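Local coordinates for protein 2-keto-3-deoxygluconate kinase (Thermotoga maritima, PDB 2AFB) that probably phosphorylates 2-keto-3-deoxygluconate (2-dehydro-3-deoxygluconate), acting as a sugar kinase of the pfkB family within the ribokinase clan, at residues A[20-33]-A[97-109]. Numbering follows the deposited sequence.
Sequences EIMLRLSPPDHKRI and IGIYFLEIGASQR
Leu23 and Leu25 are laced to Gly98, Tyr100 and Leu102 by four backbone hydrogen bonds, from Leu23 N to Gly98 O (2.9 Å) through Leu102 N to Leu25 O (2.8 Å), the ladder of parallel strands 22-26 and 99-103. On one face, Arg24 CG lies over the Tyr100 ring, 3.5 Å from its centroid, a CH-pi contact, while Leu102 CD2 covers the guanidinium. Asp328 salt-bridges Arg24 NH1, as does Asp286, and hydrogen-bonds Tyr100 OH. On the other face, Leu25 CD1 meets Phe101 CE2 at 3.4 Å. Ending strand 99-103, Glu103 has CG opposite its carbonyl carbon (chi1 -70°) and an extended chain that carries the carboxylate to two partners: OE1 salt-bridges Arg32 NH2 (3.1 Å) through its syn lone pair, the planes 65° apart, and OE2 receives Ile33 N (2.9 Å) through its anti lone pair. Replacing Glu103 with an alanine would probably leave Ile33 N without this acceptor and Arg32 without its carboxylate mate within the chain. Arg32 also reaches Glu336 and Val331 of a second subunit. His30 ND1 donates to Ile104 O (3.0 Å, 171° at the hydrogen). Thus backbone pairing joins the central strands of the small sheet, probably the ribokinase-type lid, whereas a shared carboxylate ties down the returning loop near a subunit interface.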
ATOM      1  N   GLU A  20     -12.881 -14.376  24.153  1.00 27.64           N
ATOM      2  CA  GLU A  20     -12.457 -14.694  22.764  1.00 29.58           C
ATOM      3  C   GLU A  20     -11.710 -13.576  22.095  1.00 28.98           C
ATOM      4  O   GLU A  20     -12.159 -12.432  22.109  1.00 32.74           O
ATOM      5  CB  GLU A  20     -13.669 -15.066  21.874  1.00 29.37           C
ATOM      6  CG  GLU A  20     -13.291 -15.316  20.417  1.00 28.52           C
ATOM      7  CD  GLU A  20     -14.310 -16.137  19.595  1.00 30.29           C
ATOM      8  OE1 GLU A  20     -15.527 -16.000  19.811  1.00 30.07           O
ATOM      9  OE2 GLU A  20     -13.893 -16.873  18.677  1.00 32.19           O
ATOM     10  N   ILE A  21     -10.598 -13.928  21.475  1.00 26.03           N
ATOM     11  CA  ILE A  21      -9.905 -13.041  20.584  1.00 26.54           C
ATOM     12  C   ILE A  21     -10.055 -13.522  19.145  1.00 28.20           C
ATOM     13  O   ILE A  21      -9.985 -14.721  18.848  1.00 27.67           O
ATOM     14  CB  ILE A  21      -8.441 -12.841  21.018  1.00 24.57           C
ATOM     15  CG1 ILE A  21      -7.838 -11.690  20.211  1.00 26.17           C
ATOM     16  CG2 ILE A  21      -7.642 -14.143  20.908  1.00 26.67           C
ATOM     17  CD1 ILE A  21      -6.494 -11.230  20.616  1.00 23.23           C
HETATM   18  N   MSE A  22     -10.353 -12.579  18.264  1.00 26.83           N
HETATM   19  CA  MSE A  22     -10.651 -12.884  16.897  1.00 30.92           C
HETATM   20  C   MSE A  22      -9.695 -12.182  15.985  1.00 29.10           C
HETATM   21  O   MSE A  22      -9.192 -11.106  16.313  1.00 27.85           O
HETATM   22  CB  MSE A  22     -12.045 -12.417  16.520  1.00 26.82           C
HETATM   23  CG  MSE A  22     -13.074 -13.137  17.227  1.00 35.41           C
HETATM   24 SE   MSE A  22     -14.829 -12.400  16.890  1.00 44.96          SE
HETATM   25  CE  MSE A  22     -14.741 -10.635  17.986  1.00 38.23           C
ATOM     26  N   LEU A  23      -9.501 -12.787  14.820  1.00 26.22           N
ATOM     27  CA  LEU A  23      -8.908 -12.076  13.687  1.00 24.69           C
ATOM     28  C   LEU A  23      -9.865 -11.009  13.162  1.00 23.10           C
ATOM     29  O   LEU A  23     -11.002 -11.340  12.832  1.00 22.55           O
ATOM     30  CB  LEU A  23      -8.630 -13.054  12.562  1.00 22.96           C
ATOM     31  CG  LEU A  23      -8.209 -12.404  11.206  1.00 20.05           C
ATOM     32  CD1 LEU A  23      -6.876 -11.716  11.228  1.00 26.54           C
ATOM     33  CD2 LEU A  23      -8.206 -13.476  10.122  1.00 28.95           C
ATOM     34  N   ARG A  24      -9.409  -9.754  13.045  1.00 23.82           N
ATOM     35  CA  ARG A  24     -10.231  -8.697  12.494  1.00 25.08           C
ATOM     36  C   ARG A  24      -9.734  -8.274  11.099  1.00 23.06           C
ATOM     37  O   ARG A  24      -8.568  -7.969  10.902  1.00 23.87           O
ATOM     38  CB  ARG A  24     -10.257  -7.505  13.388  1.00 22.74           C
ATOM     39  CG  ARG A  24     -11.428  -6.586  13.084  1.00 31.44           C
ATOM     40  CD  ARG A  24     -11.310  -5.283  13.857  1.00 36.46           C
ATOM     41  NE  ARG A  24     -10.643  -4.278  13.078  1.00 32.95           N
ATOM     42  CZ  ARG A  24     -10.493  -2.998  13.402  1.00 38.21           C
ATOM     43  NH1 ARG A  24     -10.931  -2.490  14.549  1.00 32.30           N
ATOM     44  NH2 ARG A  24      -9.878  -2.209  12.531  1.00 31.35           N
ATOM     45  N   LEU A  25     -10.668  -8.248  10.159  1.00 24.46           N
ATOM     46  CA  LEU A  25     -10.359  -7.982   8.762  1.00 24.01           C
ATOM     47  C   LEU A  25     -11.153  -6.763   8.368  1.00 26.85           C
ATOM     48  O   LEU A  25     -12.372  -6.803   8.389  1.00 24.63           O
ATOM     49  CB  LEU A  25     -10.694  -9.160   7.915  1.00 20.59           C
ATOM     50  CG  LEU A  25      -9.918 -10.490   8.118  1.00 25.18           C
ATOM     51  CD1 LEU A  25     -10.499 -11.486   7.179  1.00 25.82           C
ATOM     52  CD2 LEU A  25      -8.401 -10.384   7.903  1.00 27.29           C
ATOM     53  N   SER A  26     -10.474  -5.653   8.079  1.00 25.20           N
ATOM     54  CA  SER A  26     -11.175  -4.415   7.721  1.00 25.21           C
ATOM     55  C   SER A  26     -10.633  -3.832   6.438  1.00 24.82           C
ATOM     56  O   SER A  26      -9.417  -3.807   6.275  1.00 23.90           O
ATOM     57  CB  SER A  26     -11.124  -3.369   8.844  1.00 23.32           C
ATOM     58  OG  SER A  26      -9.784  -3.218   9.286  1.00 30.31           O
ATOM     59  N   PRO A  27     -11.537  -3.412   5.488  1.00 21.27           N
ATOM     60  CA  PRO A  27     -10.967  -2.796   4.335  1.00 23.36           C
ATOM     61  C   PRO A  27     -10.336  -1.434   4.718  1.00 23.64           C
ATOM     62  O   PRO A  27     -10.773  -0.816   5.678  1.00 28.18           O
ATOM     63  CB  PRO A  27     -12.169  -2.604   3.405  1.00 24.18           C
ATOM     64  CG  PRO A  27     -13.299  -3.503   3.924  1.00 20.66           C
ATOM     65  CD  PRO A  27     -13.020  -3.521   5.390  1.00 26.03           C
ATOM     66  N   PRO A  28      -9.344  -0.986   3.959  1.00 24.84           N
ATOM     67  CA  PRO A  28      -8.759   0.333   4.177  1.00 28.33           C
ATOM     68  C   PRO A  28      -9.606   1.475   3.630  1.00 27.71           C
ATOM     69  O   PRO A  28     -10.408   1.293   2.679  1.00 30.15           O
ATOM     70  CB  PRO A  28      -7.400   0.258   3.433  1.00 29.00           C
ATOM     71  CG  PRO A  28      -7.661  -0.788   2.275  1.00 32.61           C
ATOM     72  CD  PRO A  28      -8.731  -1.720   2.813  1.00 25.45           C
ATOM     73  N   ASP A  29      -9.472   2.642   4.255  1.00 28.98           N
ATOM     74  CA  ASP A  29      -9.933   3.901   3.642  1.00 27.89           C
ATOM     75  C   ASP A  29     -11.449   3.994   3.422  1.00 27.13           C
ATOM     76  O   ASP A  29     -11.934   4.640   2.459  1.00 27.03           O
ATOM     77  CB  ASP A  29      -9.231   4.102   2.308  1.00 33.54           C
ATOM     78  CG  ASP A  29      -7.722   4.161   2.444  1.00 43.37           C
ATOM     79  OD1 ASP A  29      -7.223   4.822   3.418  1.00 42.51           O
ATOM     80  OD2 ASP A  29      -7.038   3.574   1.557  1.00 43.80           O
ATOM     81  N   HIS A  30     -12.201   3.430   4.348  1.00 25.85           N
ATOM     82  CA  HIS A  30     -13.647   3.480   4.305  1.00 25.29           C
ATOM     83  C   HIS A  30     -14.250   2.724   3.112  1.00 23.64           C
ATOM     84  O   HIS A  30     -15.407   2.867   2.841  1.00 24.97           O
ATOM     85  CB  HIS A  30     -14.150   4.920   4.317  1.00 27.62           C
ATOM     86  CG  HIS A  30     -13.900   5.639   5.597  1.00 30.89           C
ATOM     87  ND1 HIS A  30     -14.342   5.155   6.813  1.00 35.45           N
ATOM     88  CD2 HIS A  30     -13.290   6.822   5.855  1.00 29.91           C
ATOM     89  CE1 HIS A  30     -13.994   6.000   7.769  1.00 34.42           C
ATOM     90  NE2 HIS A  30     -13.361   7.020   7.219  1.00 28.99           N
ATOM     91  N   LYS A  31     -13.462   1.868   2.473  1.00 23.28           N
ATOM     92  CA  LYS A  31     -13.947   0.898   1.520  1.00 21.45           C
ATOM     93  C   LYS A  31     -14.867  -0.119   2.159  1.00 21.48           C
ATOM     94  O   LYS A  31     -14.770  -0.457   3.341  1.00 23.87           O
ATOM     95  CB  LYS A  31     -12.798   0.211   0.766  1.00 23.57           C
ATOM     96  CG  LYS A  31     -12.030   1.114  -0.266  1.00 25.13           C
ATOM     97  CD  LYS A  31     -10.719   0.373  -0.884  1.00 31.92           C
ATOM     98  CE  LYS A  31     -10.714   0.151  -2.464  1.00 43.84           C
ATOM     99  NZ  LYS A  31      -9.797  -1.038  -3.072  1.00 43.77           N
ATOM    100  N   ARG A  32     -15.851  -0.537   1.359  1.00 22.95           N
ATOM    101  CA  ARG A  32     -16.725  -1.615   1.715  1.00 21.63           C
ATOM    102  C   ARG A  32     -16.098  -2.949   1.289  1.00 22.29           C
ATOM    103  O   ARG A  32     -15.228  -3.014   0.462  1.00 20.53           O
ATOM    104  CB  ARG A  32     -18.120  -1.417   1.086  1.00 22.29           C
ATOM    105  CG  ARG A  32     -18.744  -0.115   1.479  1.00 22.71           C
ATOM    106  CD  ARG A  32     -20.263  -0.073   1.390  1.00 24.23           C
ATOM    107  NE  ARG A  32     -20.837  -0.959   2.366  1.00 19.74           N
ATOM    108  CZ  ARG A  32     -22.148  -1.160   2.523  1.00 31.50           C
ATOM    109  NH1 ARG A  32     -23.050  -0.566   1.750  1.00 22.63           N
ATOM    110  NH2 ARG A  32     -22.546  -2.017   3.437  1.00 29.87           N
ATOM    111  N   ILE A  33     -16.540  -4.005   1.924  1.00 26.15           N
ATOM    112  CA  ILE A  33     -16.030  -5.336   1.649  1.00 28.20           C
ATOM    113  C   ILE A  33     -16.095  -5.664   0.174  1.00 25.71           C
ATOM    114  O   ILE A  33     -15.131  -6.165  -0.397  1.00 26.74           O
ATOM    115  CB  ILE A  33     -16.766  -6.403   2.508  1.00 28.26           C
ATOM    116  CG1 ILE A  33     -16.388  -6.191   3.985  1.00 26.83           C
ATOM    117  CG2 ILE A  33     -16.414  -7.817   2.015  1.00 29.07           C
ATOM    118  CD1 ILE A  33     -17.426  -6.717   5.121  1.00 28.40           C
ATOM    119  N   ILE A  97      -9.575 -20.182  14.342  1.00 22.94           N
ATOM    120  CA  ILE A  97      -9.783 -18.909  15.023  1.00 25.19           C
ATOM    121  C   ILE A  97     -11.034 -18.243  14.508  1.00 23.07           C
ATOM    122  O   ILE A  97     -11.396 -18.382  13.352  1.00 25.12           O
ATOM    123  CB  ILE A  97      -8.595 -17.957  14.877  1.00 24.48           C
ATOM    124  CG1 ILE A  97      -8.601 -16.909  16.005  1.00 24.62           C
ATOM    125  CG2 ILE A  97      -8.565 -17.276  13.497  1.00 29.10           C
ATOM    126  CD1 ILE A  97      -7.420 -15.897  15.973  1.00 28.29           C
ATOM    127  N   GLY A  98     -11.744 -17.585  15.399  1.00 23.51           N
ATOM    128  CA  GLY A  98     -12.880 -16.776  15.005  1.00 25.23           C
ATOM    129  C   GLY A  98     -12.416 -15.544  14.275  1.00 24.87           C
ATOM    130  O   GLY A  98     -11.279 -15.083  14.457  1.00 23.74           O
ATOM    131  N   ILE A  99     -13.291 -15.045  13.408  1.00 26.20           N
ATOM    132  CA  ILE A  99     -13.005 -13.914  12.570  1.00 25.69           C
ATOM    133  C   ILE A  99     -14.167 -12.929  12.579  1.00 25.48           C
ATOM    134  O   ILE A  99     -15.329 -13.334  12.620  1.00 26.34           O
ATOM    135  CB  ILE A  99     -12.836 -14.335  11.059  1.00 24.89           C
ATOM    136  CG1 ILE A  99     -11.768 -15.407  10.918  1.00 25.63           C
ATOM    137  CG2 ILE A  99     -12.576 -13.097  10.234  1.00 26.62           C
ATOM    138  CD1 ILE A  99     -11.633 -15.959   9.467  1.00 25.01           C
ATOM    139  N   TYR A 100     -13.861 -11.639  12.473  1.00 27.17           N
ATOM    140  CA  TYR A 100     -14.856 -10.703  12.040  1.00 27.61           C
ATOM    141  C   TYR A 100     -14.355  -9.729  11.029  1.00 28.60           C
ATOM    142  O   TYR A 100     -13.189  -9.331  11.067  1.00 24.79           O
ATOM    143  CB  TYR A 100     -15.531  -9.989  13.200  1.00 31.82           C
ATOM    144  CG  TYR A 100     -14.809  -8.915  13.969  1.00 27.59           C
ATOM    145  CD1 TYR A 100     -13.772  -9.221  14.854  1.00 33.72           C
ATOM    146  CD2 TYR A 100     -15.208  -7.581  13.862  1.00 35.82           C
ATOM    147  CE1 TYR A 100     -13.165  -8.226  15.629  1.00 32.82           C
ATOM    148  CE2 TYR A 100     -14.621  -6.576  14.645  1.00 35.29           C
ATOM    149  CZ  TYR A 100     -13.605  -6.899  15.529  1.00 40.88           C
ATOM    150  OH  TYR A 100     -12.993  -5.897  16.275  1.00 33.84           O
ATOM    151  N   PHE A 101     -15.258  -9.398  10.101  1.00 25.83           N
ATOM    152  CA  PHE A 101     -14.977  -8.417   9.061  1.00 27.94           C
ATOM    153  C   PHE A 101     -15.630  -7.134   9.503  1.00 28.64           C
ATOM    154  O   PHE A 101     -16.776  -7.125   9.898  1.00 30.90           O
ATOM    155  CB  PHE A 101     -15.563  -8.831   7.735  1.00 24.68           C
ATOM    156  CG  PHE A 101     -15.045 -10.141   7.222  1.00 29.12           C
ATOM    157  CD1 PHE A 101     -15.511 -11.310   7.730  1.00 24.69           C
ATOM    158  CD2 PHE A 101     -14.057 -10.200   6.235  1.00 22.00           C
ATOM    159  CE1 PHE A 101     -15.035 -12.537   7.276  1.00 31.90           C
ATOM    160  CE2 PHE A 101     -13.587 -11.430   5.775  1.00 25.01           C
ATOM    161  CZ  PHE A 101     -14.069 -12.597   6.326  1.00 21.68           C
ATOM    162  N   LEU A 102     -14.907  -6.051   9.419  1.00 26.70           N
ATOM    163  CA  LEU A 102     -15.413  -4.768   9.836  1.00 27.92           C
ATOM    164  C   LEU A 102     -15.271  -3.731   8.739  1.00 24.70           C
ATOM    165  O   LEU A 102     -14.157  -3.503   8.222  1.00 27.15           O
ATOM    166  CB  LEU A 102     -14.646  -4.305  11.073  1.00 26.83           C
ATOM    167  CG  LEU A 102     -14.908  -2.836  11.442  1.00 29.45           C
ATOM    168  CD1 LEU A 102     -16.262  -2.764  12.104  1.00 35.57           C
ATOM    169  CD2 LEU A 102     -13.789  -2.335  12.422  1.00 32.25           C
ATOM    170  N   GLU A 103     -16.397  -3.100   8.382  1.00 27.01           N
ATOM    171  CA  GLU A 103     -16.428  -1.949   7.501  1.00 28.30           C
ATOM    172  C   GLU A 103     -16.538  -0.777   8.396  1.00 29.87           C
ATOM    173  O   GLU A 103     -17.520  -0.634   9.125  1.00 33.41           O
ATOM    174  CB  GLU A 103     -17.628  -1.928   6.592  1.00 30.02           C
ATOM    175  CG  GLU A 103     -17.645  -2.968   5.501  1.00 34.43           C
ATOM    176  CD  GLU A 103     -18.917  -2.899   4.624  1.00 33.05           C
ATOM    177  OE1 GLU A 103     -19.977  -2.384   5.105  1.00 34.25           O
ATOM    178  OE2 GLU A 103     -18.858  -3.390   3.470  1.00 35.97           O
ATOM    179  N   ILE A 104     -15.544   0.090   8.337  1.00 29.05           N
ATOM    180  CA  ILE A 104     -15.559   1.294   9.154  1.00 31.62           C
ATOM    181  C   ILE A 104     -16.385   2.382   8.437  1.00 29.57           C
ATOM    182  O   ILE A 104     -16.069   2.799   7.285  1.00 24.49           O
ATOM    183  CB  ILE A 104     -14.137   1.791   9.442  1.00 31.96           C
ATOM    184  CG1 ILE A 104     -13.387   0.691  10.200  1.00 33.75           C
ATOM    185  CG2 ILE A 104     -14.174   3.093  10.228  1.00 33.72           C
ATOM    186  CD1 ILE A 104     -11.930   0.973  10.352  1.00 40.46           C
ATOM    187  N   GLY A 105     -17.435   2.822   9.121  1.00 27.08           N
ATOM    188  CA  GLY A 105     -18.401   3.710   8.489  1.00 29.78           C
ATOM    189  C   GLY A 105     -17.943   5.185   8.497  1.00 27.17           C
ATOM    190  O   GLY A 105     -16.887   5.549   8.997  1.00 30.45           O
ATOM    191  N   ALA A 106     -18.795   6.024   7.975  1.00 27.29           N
ATOM    192  CA  ALA A 106     -18.525   7.416   7.906  1.00 25.73           C
ATOM    193  C   ALA A 106     -19.836   8.099   7.790  1.00 26.42           C
ATOM    194  O   ALA A 106     -20.735   7.655   7.038  1.00 25.63           O
ATOM    195  CB  ALA A 106     -17.635   7.727   6.689  1.00 24.54           C
ATOM    196  N   SER A 107     -19.932   9.195   8.536  1.00 24.65           N
ATOM    197  CA  SER A 107     -21.036  10.080   8.471  1.00 22.68           C
ATOM    198  C   SER A 107     -22.339   9.227   8.615  1.00 22.78           C
ATOM    199  O   SER A 107     -22.447   8.463   9.557  1.00 18.56           O
ATOM    200  CB  SER A 107     -20.946  10.944   7.207  1.00 23.29           C
ATOM    201  OG  SER A 107     -21.924  12.003   7.252  1.00 24.86           O
ATOM    202  N   GLN A 108     -23.295   9.329   7.690  1.00 23.23           N
ATOM    203  CA  GLN A 108     -24.578   8.586   7.843  1.00 23.13           C
ATOM    204  C   GLN A 108     -24.493   7.087   7.591  1.00 24.20           C
ATOM    205  O   GLN A 108     -25.494   6.382   7.783  1.00 24.53           O
ATOM    206  CB  GLN A 108     -25.648   9.196   6.944  1.00 23.26           C
ATOM    207  CG  GLN A 108     -26.169  10.538   7.453  1.00 23.71           C
ATOM    208  CD  GLN A 108     -25.240  11.716   7.218  1.00 29.53           C
ATOM    209  OE1 GLN A 108     -24.416  11.707   6.307  1.00 22.06           O
ATOM    210  NE2 GLN A 108     -25.415  12.766   8.014  1.00 24.18           N
ATOM    211  N   ARG A 109     -23.334   6.607   7.098  1.00 23.10           N
ATOM    212  CA  ARG A 109     -23.140   5.172   6.877  1.00 23.13           C
ATOM    213  C   ARG A 109     -22.525   4.505   8.104  1.00 25.41           C
ATOM    214  O   ARG A 109     -21.362   4.703   8.382  1.00 24.35           O
ATOM    215  CB  ARG A 109     -22.309   4.877   5.622  1.00 20.09           C
ATOM    216  CG  ARG A 109     -22.248   3.339   5.326  1.00 22.01           C
ATOM    217  CD  ARG A 109     -21.745   2.997   3.941  1.00 26.24           C
ATOM    218  NE  ARG A 109     -20.388   3.501   3.669  1.00 24.21           N
ATOM    219  CZ  ARG A 109     -19.249   2.929   4.046  1.00 29.06           C
ATOM    220  NH1 ARG A 109     -19.234   1.793   4.722  1.00 30.28           N
ATOM    221  NH2 ARG A 109     -18.104   3.480   3.697  1.00 24.31           N
TER
HETATM  222  O   HOH W   1     -11.382 -16.938  18.190  1.00 17.41           O
HETATM  223  O   HOH W   2     -13.701   0.014   5.980  1.00 19.44           O
HETATM  224  O   HOH W   3     -16.497   1.024   5.225  1.00 16.14           O